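Side-chain contacts in dihydrofolate reductase (Schistosoma mansoni, PDB 3VCO), which catalyses the NADPH-dependent reduction of 7,8-dihydrofolate to tetrahydrofolate, a key step in folate metabolism and in the synthesis of DNA precursors: residues Val72-Glu75 / Phe81-Leu84; Asp86-Val91 / Glu119-Ile124; Leu41-Lys46 / Glu75-Ser80; Lys53-Lys58 / Glu127-Gly132. All blocks are in the same frame, centred on the assembly; numbering follows the deposited sequence. Where two conformers were deposited one is given.

Contact 1 of 4, residues Val72-Glu75 / Phe81-Leu84. With SO4 (sulfate ion), chain C.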
loop_
_atom_site.group_PDB
_atom_site.type_symbol
_atom_site.label_atom_id
_atom_site.label_comp_id
_atom_site.label_asym_id
_atom_site.label_seq_id
_atom_site.Cartn_x
_atom_site.Cartn_y
_atom_site.Cartn_z
ATOM N N VAL A 72 12.880 0.323 -2.458
ATOM C CA VAL A 72 13.100 -1.058 -2.048
ATOM C C VAL A 72 11.802 -1.832 -2.209
ATOM O O VAL A 72 11.823 -2.995 -2.606
ATOM C CB VAL A 72 13.664 -1.216 -0.610
ATOM C CG1 VAL A 72 13.774 -2.700 -0.251
ATOM C CG2 VAL A 72 15.036 -0.531 -0.486
ATOM N N THR A 73 10.669 -1.179 -1.954
ATOM C CA THR A 73 9.393 -1.822 -2.260
ATOM C C THR A 73 9.314 -2.086 -3.768
ATOM O O THR A 73 9.083 -3.203 -4.202
ATOM C CB THR A 73 8.174 -0.983 -1.773
ATOM O OG1 THR A 73 8.207 -0.906 -0.353
ATOM C CG2 THR A 73 6.853 -1.641 -2.194
ATOM N N TRP A 74 9.569 -1.064 -4.566
ATOM C CA TRP A 74 9.596 -1.243 -6.011
ATOM C C TRP A 74 10.525 -2.393 -6.454
ATOM O O TRP A 74 10.141 -3.226 -7.245
ATOM C CB TRP A 74 10.021 0.046 -6.675
ATOM C CG TRP A 74 10.320 -0.095 -8.131
ATOM C CD1 TRP A 74 11.574 -0.123 -8.726
ATOM C CD2 TRP A 74 9.372 -0.212 -9.193
ATOM N NE1 TRP A 74 11.437 -0.228 -10.075
ATOM C CE2 TRP A 74 10.104 -0.310 -10.394
ATOM C CE3 TRP A 74 7.973 -0.225 -9.250
ATOM C CZ2 TRP A 74 9.481 -0.420 -11.646
ATOM C CZ3 TRP A 74 7.360 -0.351 -10.485
ATOM C CH2 TRP A 74 8.119 -0.444 -11.671
ATOM N N GLU A 75 11.708 -2.481 -5.875
ATOM C CA GLU A 75 12.664 -3.480 -6.286
ATOM C C GLU A 75 12.292 -4.866 -5.828
ATOM O O GLU A 75 12.766 -5.850 -6.397
ATOM C CB GLU A 75 14.027 -3.150 -5.716
ATOM C CG GLU A 75 14.726 -2.041 -6.412
ATOM C CD GLU A 75 16.058 -1.752 -5.763
ATOM O OE1 GLU A 75 16.447 -2.502 -4.831
ATOM O OE2 GLU A 75 16.701 -0.776 -6.169
ATOM N N PHE A 81 5.336 -8.934 -12.337
ATOM C CA PHE A 81 4.321 -8.129 -11.666
ATOM C C PHE A 81 4.440 -6.619 -11.948
ATOM O O PHE A 81 3.491 -5.867 -11.725
ATOM C CB PHE A 81 4.407 -8.377 -10.149
ATOM C CG PHE A 81 3.821 -9.695 -9.706
ATOM C CD1 PHE A 81 2.760 -9.730 -8.813
ATOM C CD2 PHE A 81 4.316 -10.894 -10.188
ATOM C CE1 PHE A 81 2.213 -10.938 -8.401
ATOM C CE2 PHE A 81 3.763 -12.113 -9.788
ATOM C CZ PHE A 81 2.715 -12.132 -8.890
ATOM N N LYS A 82 5.608 -6.204 -12.440
ATOM C CA LYS A 82 6.043 -4.802 -12.534
ATOM C C LYS A 82 5.970 -4.271 -13.967
ATOM O O LYS A 82 6.386 -4.980 -14.886
ATOM C CB LYS A 82 7.537 -4.760 -12.205
ATOM C CG LYS A 82 7.971 -4.251 -10.861
ATOM C CD LYS A 82 9.422 -3.844 -11.011
ATOM C CE LYS A 82 10.315 -4.392 -9.965
ATOM N NZ LYS A 82 11.627 -3.723 -10.024
ATOM N N PRO A 83 5.506 -3.016 -14.182
ATOM C CA PRO A 83 4.810 -2.066 -13.293
ATOM C C PRO A 83 3.421 -2.637 -13.020
ATOM O O PRO A 83 2.960 -3.514 -13.742
ATOM C CB PRO A 83 4.662 -0.816 -14.148
ATOM C CG PRO A 83 5.732 -0.956 -15.255
ATOM C CD PRO A 83 5.833 -2.415 -15.497
ATOM N N LEU A 84 2.780 -2.187 -11.962
ATOM C CA LEU A 84 1.478 -2.723 -11.608
ATOM C C LEU A 84 0.479 -2.220 -12.628
ATOM O O LEU A 84 0.291 -1.009 -12.745
ATOM C CB LEU A 84 1.149 -2.208 -10.235
ATOM C CG LEU A 84 2.164 -2.729 -9.226
ATOM C CD1 LEU A 84 1.878 -2.184 -7.818
ATOM C CD2 LEU A 84 2.078 -4.239 -9.243
HETATM S S SO4 C . 11.367 1.644 0.568
HETATM O O1 SO4 C . 10.808 2.819 1.259
HETATM O O2 SO4 C . 10.385 0.942 -0.253
HETATM O O3 SO4 C . 12.467 2.142 -0.261
HETATM O O4 SO4 C . 11.866 0.671 1.554
#
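Trp74, on the short helix 71-76, and Lys82, in the loop that leads from it toward strand 88-92, stand with their CA atoms 8.2 Å apart. Residues 82-84 form no regular helix or strand, and a cis peptide bond precedes Pro83. The lysine side chain crosses over one face of the indole. Its CD lies 3.6 Å from the centroid of the Trp74 six-membered ring, a CH-pi contact, while NZ sits above the five-membered ring, 3.8 Å from its centroid and 22° off the normal, as a cation-pi pair. A bend at chi3 of Lys82 (-130°) lets the chain run from one ring to the other. NZ also comes close to Trp74 O, but the angle is too poor for a hydrogen bond; a second, weak partner of the ammonium is Glu79, through a long ion pair. Pro83 CB packs against Trp74 CH2 at 4.3 Å. At the start of segment 72-75 a sulfate, probably from the crystallisation liquor, is gripped by three bonds: Val72 N reaches sulfate O3 at 2.9 Å, and sulfate O2 takes Thr73 N at 2.7 Å as well as Thr73 OG1 at 2.9 Å. Backbone N-H groups at a helix N-terminus holding an anion are typical of a phosphate site; the sulfate may mark where a phosphate of NADP(+) would bind, consistent with the probable role of Val72 and Thr73.

Contact 2 of 4, residues Asp86-Val91 / Glu119-Ile124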
loop_
_atom_site.group_PDB
_atom_site.type_symbol
_atom_site.label_atom_id
_atom_site.label_comp_id
_atom_site.label_asym_id
_atom_site.label_seq_id
_atom_site.Cartn_x
_atom_site.Cartn_y
_atom_site.Cartn_z
ATOM N N ASP A 86 -2.688 -0.959 -14.799
ATOM C CA ASP A 86 -3.947 -0.246 -14.544
ATOM C C ASP A 86 -3.915 0.677 -13.335
ATOM O O ASP A 86 -4.970 1.102 -12.840
ATOM C CB ASP A 86 -5.126 -1.227 -14.455
ATOM C CG ASP A 86 -5.437 -1.886 -15.806
ATOM O OD1 ASP A 86 -5.391 -1.175 -16.839
ATOM O OD2 ASP A 86 -5.713 -3.109 -15.841
ATOM N N ARG A 87 -2.697 0.989 -12.883
ATOM C CA ARG A 87 -2.470 1.926 -11.800
ATOM C C ARG A 87 -1.362 2.839 -12.203
ATOM O O ARG A 87 -0.476 2.461 -12.974
ATOM C CB ARG A 87 -2.071 1.162 -10.503
ATOM C CG ARG A 87 -3.238 0.401 -9.912
ATOM C CD ARG A 87 -2.751 -0.810 -9.148
ATOM N NE ARG A 87 -2.495 -1.877 -10.091
ATOM C CZ ARG A 87 -2.179 -3.117 -9.769
ATOM N NH1 ARG A 87 -2.109 -3.493 -8.490
ATOM N NH2 ARG A 87 -1.978 -3.999 -10.746
ATOM N N ILE A 88 -1.402 4.054 -11.699
ATOM C CA ILE A 88 -0.300 4.980 -11.899
ATOM C C ILE A 88 0.735 4.570 -10.861
ATOM O O ILE A 88 0.459 4.607 -9.664
ATOM C CB ILE A 88 -0.766 6.422 -11.607
ATOM C CG1 ILE A 88 -1.864 6.839 -12.608
ATOM C CG2 ILE A 88 0.436 7.411 -11.604
ATOM C CD1 ILE A 88 -2.712 7.956 -12.115
ATOM N N ASN A 89 1.899 4.135 -11.318
ATOM C CA ASN A 89 3.003 3.736 -10.435
ATOM C C ASN A 89 3.926 4.914 -10.143
ATOM O O ASN A 89 4.454 5.553 -11.074
ATOM C CB ASN A 89 3.867 2.651 -11.093
ATOM C CG ASN A 89 3.161 1.325 -11.238
ATOM O OD1 ASN A 89 3.739 0.283 -10.925
ATOM N ND2 ASN A 89 1.907 1.346 -11.691
ATOM N N ILE A 90 4.180 5.176 -8.866
ATOM C CA ILE A 90 5.066 6.271 -8.510
ATOM C C ILE A 90 6.050 5.764 -7.458
ATOM O O ILE A 90 5.641 5.234 -6.442
ATOM C CB ILE A 90 4.296 7.466 -7.889
ATOM C CG1 ILE A 90 3.286 8.018 -8.882
ATOM C CG2 ILE A 90 5.271 8.615 -7.501
ATOM C CD1 ILE A 90 2.456 9.119 -8.298
ATOM N N VAL A 91 7.338 5.881 -7.748
ATOM C CA VAL A 91 8.336 5.460 -6.777
ATOM C C VAL A 91 8.965 6.715 -6.162
ATOM O O VAL A 91 9.340 7.622 -6.897
ATOM C CB VAL A 91 9.421 4.586 -7.453
ATOM C CG1 VAL A 91 10.499 4.174 -6.441
ATOM C CG2 VAL A 91 8.783 3.317 -8.083
ATOM N N GLU A 119 -1.340 18.654 -13.866
ATOM C CA GLU A 119 -2.141 18.533 -15.080
ATOM C C GLU A 119 -2.035 17.166 -15.762
ATOM O O GLU A 119 -2.955 16.723 -16.459
ATOM C CB GLU A 119 -1.788 19.655 -16.061
ATOM C CG GLU A 119 -2.244 21.040 -15.610
ATOM C CD GLU A 119 -3.764 21.161 -15.500
ATOM O OE1 GLU A 119 -4.337 20.758 -14.461
ATOM O OE2 GLU A 119 -4.385 21.657 -16.465
ATOM N N GLU A 120 -0.914 16.500 -15.552
ATOM C CA GLU A 120 -0.696 15.226 -16.194
ATOM C C GLU A 120 -1.548 14.101 -15.593
ATOM O O GLU A 120 -1.908 13.151 -16.296
ATOM C CB GLU A 120 0.782 14.862 -16.190
ATOM C CG GLU A 120 1.053 13.668 -17.076
ATOM C CD GLU A 120 2.466 13.150 -17.010
ATOM O OE1 GLU A 120 3.372 13.898 -16.582
ATOM O OE2 GLU A 120 2.659 11.976 -17.400
ATOM N N PHE A 121 -1.902 14.216 -14.318
ATOM C CA PHE A 121 -2.584 13.119 -13.626
ATOM C C PHE A 121 -3.919 13.476 -12.986
ATOM O O PHE A 121 -4.672 12.580 -12.614
ATOM C CB PHE A 121 -1.646 12.477 -12.579
ATOM C CG PHE A 121 -0.472 11.791 -13.214
ATOM C CD1 PHE A 121 -0.667 10.635 -13.947
ATOM C CD2 PHE A 121 0.791 12.370 -13.195
ATOM C CE1 PHE A 121 0.378 10.013 -14.599
ATOM C CE2 PHE A 121 1.842 11.766 -13.848
ATOM C CZ PHE A 121 1.631 10.578 -14.558
ATOM N N SER A 122 -4.219 14.765 -12.853
ATOM C CA SER A 122 -5.340 15.157 -11.996
ATOM C C SER A 122 -6.697 14.784 -12.598
ATOM O O SER A 122 -7.703 14.707 -11.887
ATOM C CB SER A 122 -5.304 16.655 -11.651
ATOM O OG SER A 122 -5.421 17.446 -12.814
ATOM N N SER A 123 -6.724 14.557 -13.905
ATOM C CA SER A 123 -7.953 14.139 -14.579
ATOM C C SER A 123 -8.036 12.602 -14.607
ATOM O O SER A 123 -9.027 12.025 -15.016
ATOM C CB SER A 123 -7.979 14.683 -16.013
ATOM O OG SER A 123 -8.084 16.094 -16.065
ATOM N N ILE A 124 -6.970 11.938 -14.183
ATOM C CA ILE A 124 -6.902 10.483 -14.255
ATOM C C ILE A 124 -7.056 9.783 -12.898
ATOM O O ILE A 124 -7.711 8.740 -12.789
ATOM C CB ILE A 124 -5.561 10.051 -14.842
ATOM C CG1 ILE A 124 -5.255 10.899 -16.071
ATOM C CG2 ILE A 124 -5.582 8.546 -15.169
ATOM C CD1 ILE A 124 -3.988 10.520 -16.779
#
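Ile88 and Phe121 meet through the isoleucine's outer carbons and the phenyl ring. Ile88 CD1 lies 3.8 Å from Phe121 CD1, and the other branch reaches the next ring carbon, with Ile88 CG2 4.0 Å from Phe121 CE1. With CG1 anti to its own carbonyl carbon (chi1 -63°), Ile88 sends CD1 on toward Ile124 as well, whose CG2 is 4.2 Å away. The contact is wholly apolar. Phe121 and Ile124 are held in one turn by a backbone bond, Ile124 N to Phe121 O, of 2.9 Å, and Glu120 CG lies above one face of the phenyl ring. Residues 119-124 belong to the connection from strand 104-106 through helix 109-116 to strand 125-130, a right-handed beta-alpha-beta crossover between parallel strands that skips strands 88-92 and 64-70; the contact packs the end of that connection against strand 88-92. Farther out, Leu115 and Leu116 of the helix pack on Phe121. The backbone of Ile88 is hydrogen-bonded to Asn65 and Val67 of strand 64-70. Its neighbour Asn89 is directed elsewhere, giving a weak ND2 bond to Arg87 O and accepting Leu84 N at OD1, while Arg87 NH1 hydrogen-bonds to Thr56 OG1 on helix 46-57.

Contact 3 of 4, residues Leu41-Lys46 / Glu75-Ser80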
loop_
_atom_site.group_PDB
_atom_site.type_symbol
_atom_site.label_atom_id
_atom_site.label_comp_id
_atom_site.label_asym_id
_atom_site.label_seq_id
_atom_site.Cartn_x
_atom_site.Cartn_y
_atom_site.Cartn_z
ATOM N N LEU A 41 7.669 -11.814 0.621
ATOM C CA LEU A 41 6.529 -11.099 1.220
ATOM C C LEU A 41 6.358 -9.645 0.745
ATOM O O LEU A 41 7.334 -8.897 0.609
ATOM C CB LEU A 41 6.594 -11.160 2.766
ATOM C CG LEU A 41 6.421 -12.536 3.427
ATOM N N PRO A 42 5.108 -9.233 0.498
ATOM C CA PRO A 42 3.879 -10.035 0.589
ATOM C C PRO A 42 3.453 -10.654 -0.762
ATOM O O PRO A 42 2.420 -11.327 -0.821
ATOM C CB PRO A 42 2.840 -9.002 1.048
ATOM C CG PRO A 42 3.321 -7.702 0.446
ATOM C CD PRO A 42 4.821 -7.818 0.199
ATOM N N TRP A 43 4.254 -10.431 -1.810
ATOM C CA TRP A 43 3.940 -10.833 -3.174
ATOM C C TRP A 43 3.709 -12.349 -3.332
ATOM O O TRP A 43 2.926 -12.786 -4.186
ATOM C CB TRP A 43 5.050 -10.337 -4.140
ATOM C CG TRP A 43 5.630 -9.015 -3.664
ATOM C CD1 TRP A 43 6.924 -8.769 -3.281
ATOM C CD2 TRP A 43 4.917 -7.783 -3.470
ATOM N NE1 TRP A 43 7.059 -7.460 -2.872
ATOM C CE2 TRP A 43 5.845 -6.835 -2.974
ATOM C CE3 TRP A 43 3.586 -7.392 -3.653
ATOM C CZ2 TRP A 43 5.484 -5.517 -2.669
ATOM C CZ3 TRP A 43 3.223 -6.079 -3.339
ATOM C CH2 TRP A 43 4.171 -5.160 -2.854
ATOM N N LYS A 44 4.366 -13.145 -2.495
ATOM C CA LYS A 44 4.282 -14.584 -2.641
ATOM C C LYS A 44 3.006 -15.238 -2.095
ATOM O O LYS A 44 2.664 -16.368 -2.482
ATOM C CB LYS A 44 5.530 -15.264 -2.040
ATOM C CG LYS A 44 5.597 -15.274 -0.516
ATOM C CD LYS A 44 6.762 -16.129 -0.078
ATOM C CE LYS A 44 6.801 -16.340 1.425
ATOM N NZ LYS A 44 8.059 -17.091 1.821
ATOM N N ILE A 45 2.297 -14.551 -1.207
ATOM C CA ILE A 45 1.027 -15.092 -0.731
ATOM C C ILE A 45 -0.092 -14.767 -1.745
ATOM O O ILE A 45 -0.478 -13.623 -1.904
ATOM C CB ILE A 45 0.695 -14.581 0.661
ATOM C CG1 ILE A 45 1.891 -14.817 1.576
ATOM C CG2 ILE A 45 -0.491 -15.321 1.210
ATOM C CD1 ILE A 45 1.791 -14.101 2.911
ATOM N N LYS A 46 -0.583 -15.787 -2.436
ATOM C CA LYS A 46 -1.471 -15.600 -3.587
ATOM C C LYS A 46 -2.757 -14.913 -3.199
ATOM O O LYS A 46 -3.234 -14.030 -3.886
ATOM C CB LYS A 46 -1.748 -16.964 -4.288
ATOM N N GLU A 75 11.708 -2.481 -5.875
ATOM C CA GLU A 75 12.664 -3.480 -6.286
ATOM C C GLU A 75 12.292 -4.866 -5.828
ATOM O O GLU A 75 12.766 -5.850 -6.397
ATOM C CB GLU A 75 14.027 -3.150 -5.716
ATOM C CG GLU A 75 14.726 -2.041 -6.412
ATOM C CD GLU A 75 16.058 -1.752 -5.763
ATOM O OE1 GLU A 75 16.447 -2.502 -4.831
ATOM O OE2 GLU A 75 16.701 -0.776 -6.169
ATOM N N SER A 76 11.462 -4.956 -4.785
ATOM C CA SER A 76 11.145 -6.265 -4.208
ATOM C C SER A 76 10.091 -6.973 -5.044
ATOM O O SER A 76 9.935 -8.171 -4.959
ATOM C CB SER A 76 10.630 -6.111 -2.775
ATOM O OG SER A 76 9.294 -5.649 -2.807
ATOM N N ILE A 77 9.337 -6.202 -5.823
ATOM C CA ILE A 77 8.291 -6.746 -6.666
ATOM C C ILE A 77 8.854 -7.614 -7.804
ATOM O O ILE A 77 9.757 -7.196 -8.532
ATOM C CB ILE A 77 7.451 -5.611 -7.242
ATOM C CG1 ILE A 77 6.783 -4.831 -6.110
ATOM C CG2 ILE A 77 6.416 -6.157 -8.206
ATOM C CD1 ILE A 77 6.155 -3.484 -6.614
ATOM N N PRO A 78 8.337 -8.829 -7.936
ATOM C CA PRO A 78 8.786 -9.736 -9.003
ATOM C C PRO A 78 8.507 -9.139 -10.376
ATOM O O PRO A 78 7.517 -8.422 -10.554
ATOM C CB PRO A 78 7.946 -10.997 -8.769
ATOM C CG PRO A 78 7.690 -10.992 -7.279
ATOM C CD PRO A 78 7.490 -9.512 -6.939
ATOM N N GLU A 79 9.400 -9.414 -11.321
ATOM C CA GLU A 79 9.344 -8.831 -12.662
ATOM C C GLU A 79 8.038 -9.084 -13.418
ATOM O O GLU A 79 7.510 -8.177 -14.048
ATOM C CB GLU A 79 10.542 -9.298 -13.509
ATOM C CG GLU A 79 11.882 -8.712 -13.061
ATOM C CD GLU A 79 11.807 -7.227 -12.732
ATOM O OE1 GLU A 79 11.482 -6.885 -11.568
ATOM O OE2 GLU A 79 12.084 -6.399 -13.630
ATOM N N SER A 80 7.523 -10.303 -13.340
ATOM C CA SER A 80 6.209 -10.623 -13.884
ATOM C C SER A 80 5.071 -9.705 -13.390
ATOM O O SER A 80 3.982 -9.696 -13.971
ATOM C CB SER A 80 5.870 -12.076 -13.568
ATOM O OG SER A 80 6.237 -12.387 -12.235
#
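Trp43 reaches across to residues 76-78 with its indole. One face is covered from within its own segment by Pro42 CD, 3.5 Å above the centre of the Trp43 ring; across the contact, Ile77 CG1 lies over the opposite face, toward the rim, and makes a CH-pi contact, 4.0 Å from the centroid of the Trp43 six-membered ring. Pro78 CD, oblique to the indole, adds to this packing at 3.8 Å from Trp43 CD1. Trp43 and Ile77 form the tight, buried part, and a chi1 of -33°, well short of a staggered value, swings the indole into it. Toward solvent lies a rim made of the exposed Ser76 and the partly exposed Pro78, yet Ser76 is still bonded there: Trp43 NE1 donates to Ser76 OG over 2.9 Å with an angle of 148°, the oxygen lying 19° out of the indole plane. Because Ser76 OG also bonds to Thr73 O, one hydroxyl ties the indole to the preceding helical turn. The type I turn from Pro42 to Ile45, preceded by a cis peptide bond at Pro42, runs directly into helix 46-57, whose Met49 touches the indole; Ser76 ends helix 71-76, Ile77 is the first residue beyond it, and Ile45 packs on Phe191 and Phe193 of strand 191-200.

Contact 4 of 4, residues Lys53-Lys58 / Glu127-Gly132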
loop_
_atom_site.group_PDB
_atom_site.type_symbol
_atom_site.label_atom_id
_atom_site.label_comp_id
_atom_site.label_asym_id
_atom_site.label_seq_id
_atom_site.Cartn_x
_atom_site.Cartn_y
_atom_site.Cartn_z
ATOM N N LYS A 53 -4.370 -6.618 -5.367
ATOM C CA LYS A 53 -4.828 -6.275 -6.714
ATOM C C LYS A 53 -6.199 -5.589 -6.725
ATOM O O LYS A 53 -6.358 -4.496 -7.283
ATOM C CB LYS A 53 -4.861 -7.515 -7.617
ATOM C CG LYS A 53 -5.452 -7.255 -9.009
ATOM C CD LYS A 53 -4.474 -6.538 -9.920
ATOM C CE LYS A 53 -4.966 -6.544 -11.381
ATOM N NZ LYS A 53 -3.881 -6.225 -12.341
ATOM N N THR A 54 -7.177 -6.239 -6.115
ATOM C CA THR A 54 -8.518 -5.675 -5.946
ATOM C C THR A 54 -8.542 -4.288 -5.284
ATOM O O THR A 54 -9.067 -3.335 -5.862
ATOM C CB THR A 54 -9.421 -6.628 -5.141
ATOM O OG1 THR A 54 -9.533 -7.866 -5.851
ATOM C CG2 THR A 54 -10.806 -6.037 -4.959
ATOM N N VAL A 55 -7.962 -4.186 -4.091
ATOM C CA VAL A 55 -7.945 -2.946 -3.317
ATOM C C VAL A 55 -7.321 -1.845 -4.152
ATOM O O VAL A 55 -7.899 -0.769 -4.281
ATOM C CB VAL A 55 -7.188 -3.127 -1.948
ATOM C CG1 VAL A 55 -6.808 -1.809 -1.307
ATOM C CG2 VAL A 55 -8.023 -3.940 -0.984
ATOM N N THR A 56 -6.171 -2.115 -4.765
ATOM C CA THR A 56 -5.450 -1.043 -5.445
ATOM C C THR A 56 -5.890 -0.757 -6.853
ATOM O O THR A 56 -5.576 0.290 -7.379
ATOM C CB THR A 56 -3.919 -1.276 -5.460
ATOM O OG1 THR A 56 -3.635 -2.461 -6.203
ATOM C CG2 THR A 56 -3.358 -1.372 -3.945
ATOM N N THR A 57 -6.592 -1.682 -7.488
ATOM C CA THR A 57 -6.916 -1.466 -8.890
ATOM C C THR A 57 -8.311 -0.913 -9.076
ATOM O O THR A 57 -8.554 -0.099 -9.985
ATOM C CB THR A 57 -6.734 -2.753 -9.710
ATOM O OG1 THR A 57 -5.362 -3.148 -9.635
ATOM C CG2 THR A 57 -7.123 -2.544 -11.162
ATOM N N LYS A 58 -9.221 -1.337 -8.215
ATOM C CA LYS A 58 -10.608 -0.895 -8.340
ATOM C C LYS A 58 -10.771 0.621 -8.288
ATOM O O LYS A 58 -10.436 1.261 -7.295
ATOM C CB LYS A 58 -11.493 -1.507 -7.263
ATOM C CG LYS A 58 -12.974 -1.194 -7.496
ATOM C CD LYS A 58 -13.397 -1.648 -8.899
ATOM C CE LYS A 58 -14.851 -1.257 -9.246
ATOM N NZ LYS A 58 -15.864 -1.837 -8.310
ATOM N N GLU A 127 -8.093 7.067 -6.401
ATOM C CA GLU A 127 -7.566 7.023 -5.034
ATOM C C GLU A 127 -6.031 6.831 -5.029
ATOM O O GLU A 127 -5.429 6.413 -6.039
ATOM C CB GLU A 127 -8.272 5.935 -4.186
ATOM C CG GLU A 127 -9.853 6.094 -4.049
ATOM C CD GLU A 127 -10.311 6.605 -2.679
ATOM O OE1 GLU A 127 -9.493 6.573 -1.749
ATOM O OE2 GLU A 127 -11.491 7.050 -2.525
ATOM N N VAL A 128 -5.417 7.146 -3.903
ATOM C CA VAL A 128 -3.979 7.067 -3.734
ATOM C C VAL A 128 -3.695 6.016 -2.663
ATOM O O VAL A 128 -4.261 6.082 -1.562
ATOM C CB VAL A 128 -3.416 8.434 -3.295
ATOM C CG1 VAL A 128 -1.927 8.353 -3.021
ATOM C CG2 VAL A 128 -3.702 9.473 -4.391
ATOM N N PHE A 129 -2.863 5.029 -3.009
ATOM C CA PHE A 129 -2.450 3.999 -2.041
ATOM C C PHE A 129 -0.946 4.135 -1.821
ATOM O O PHE A 129 -0.204 4.228 -2.794
ATOM C CB PHE A 129 -2.817 2.599 -2.556
ATOM C CG PHE A 129 -4.324 2.409 -2.735
ATOM C CD1 PHE A 129 -5.081 1.802 -1.751
ATOM C CD2 PHE A 129 -4.982 2.946 -3.844
ATOM C CE1 PHE A 129 -6.441 1.687 -1.874
ATOM C CE2 PHE A 129 -6.358 2.839 -3.991
ATOM C CZ PHE A 129 -7.112 2.230 -2.999
ATOM N N ILE A 130 -0.522 4.134 -0.554
ATOM C CA ILE A 130 0.873 4.050 -0.187
ATOM C C ILE A 130 1.153 2.581 0.184
ATOM O O ILE A 130 0.586 2.061 1.155
ATOM C CB ILE A 130 1.150 4.915 1.053
ATOM C CG1 ILE A 130 0.749 6.374 0.805
ATOM C CG2 ILE A 130 2.617 4.794 1.504
ATOM C CD1 ILE A 130 1.511 7.032 -0.292
ATOM N N ILE A 131 2.027 1.919 -0.575
ATOM C CA ILE A 131 2.162 0.474 -0.439
ATOM C C ILE A 131 3.451 0.086 0.237
ATOM O O ILE A 131 3.838 -1.079 0.297
ATOM C CB ILE A 131 1.972 -0.247 -1.770
ATOM C CG1 ILE A 131 3.111 0.076 -2.724
ATOM C CG2 ILE A 131 0.568 0.158 -2.370
ATOM C CD1 ILE A 131 3.133 -0.808 -3.917
ATOM N N GLY A 132 4.131 1.080 0.744
ATOM C CA GLY A 132 5.268 0.727 1.530
ATOM C C GLY A 132 6.489 1.460 1.193
ATOM O O GLY A 132 6.549 2.220 0.216
#
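Phe129 swings its ring from strand 125-130 toward Val55 and Thr56 of helix 46-57 by a chi1 of -62°, which places CG anti to its carbonyl carbon, while Val55 CG1, opposite the backbone N (chi1 164°), meets the ring. The two segments approach to 6.8 Å between the CA atoms of Thr56 and Phe129, which brings the Phe129 ring under Thr56 CA. That atom stands over the centre of one face, 4.2 Å from the Phe129 centroid and 9° off the normal, a CH-pi contact made by the main chain itself. Val55 comes alongside at the outer part of the ring, with CG1 3.6 Å from Phe129 CE1 and its carbonyl O 3.4 Å from Phe129 CZ. Thr56 CG2 covers the inner end, 4.1 Å from Phe129 CG, and also approaches Ile131 CG2. The threonine hydroxyl takes no part in this apolar layer: OG1 bonds back to Phe52 O in the helix. The last turn of the helix is tied to the sheet by Asn65 ND2, which donates to Thr56 O and Lys58 O. Packing of helix 46-57 on the central, largely parallel part of the sheet belongs to the alpha/beta fold of dihydrofolate reductases; Lys53 on the helix and Gly132 beyond the strand probably bind substrate and NADP(+) respectively.

Overall arrangement
Contacts 2 and 4 are buried and apolar, and both reach the same mixed sheet, contact 4 from a helix and contact 2 from a loop; contacts 1 and 3 are partly buried, share helix 71-76, and add polar or charged groups to an indole, a lysine over one face in contact 1 and a serine hydroxyl near the edge in contact 3. Contact 4 lies deepest, its centre about 6 Å from the centre of the chain, against 12 to 15 Å for the others. Contact 2 touches both contact 1 and contact 4 by polar side chains. Thr73 OG1 also packs on Gly132, joining helix 71-76 to contact 4, whereas contacts 2 and 3 do not touch.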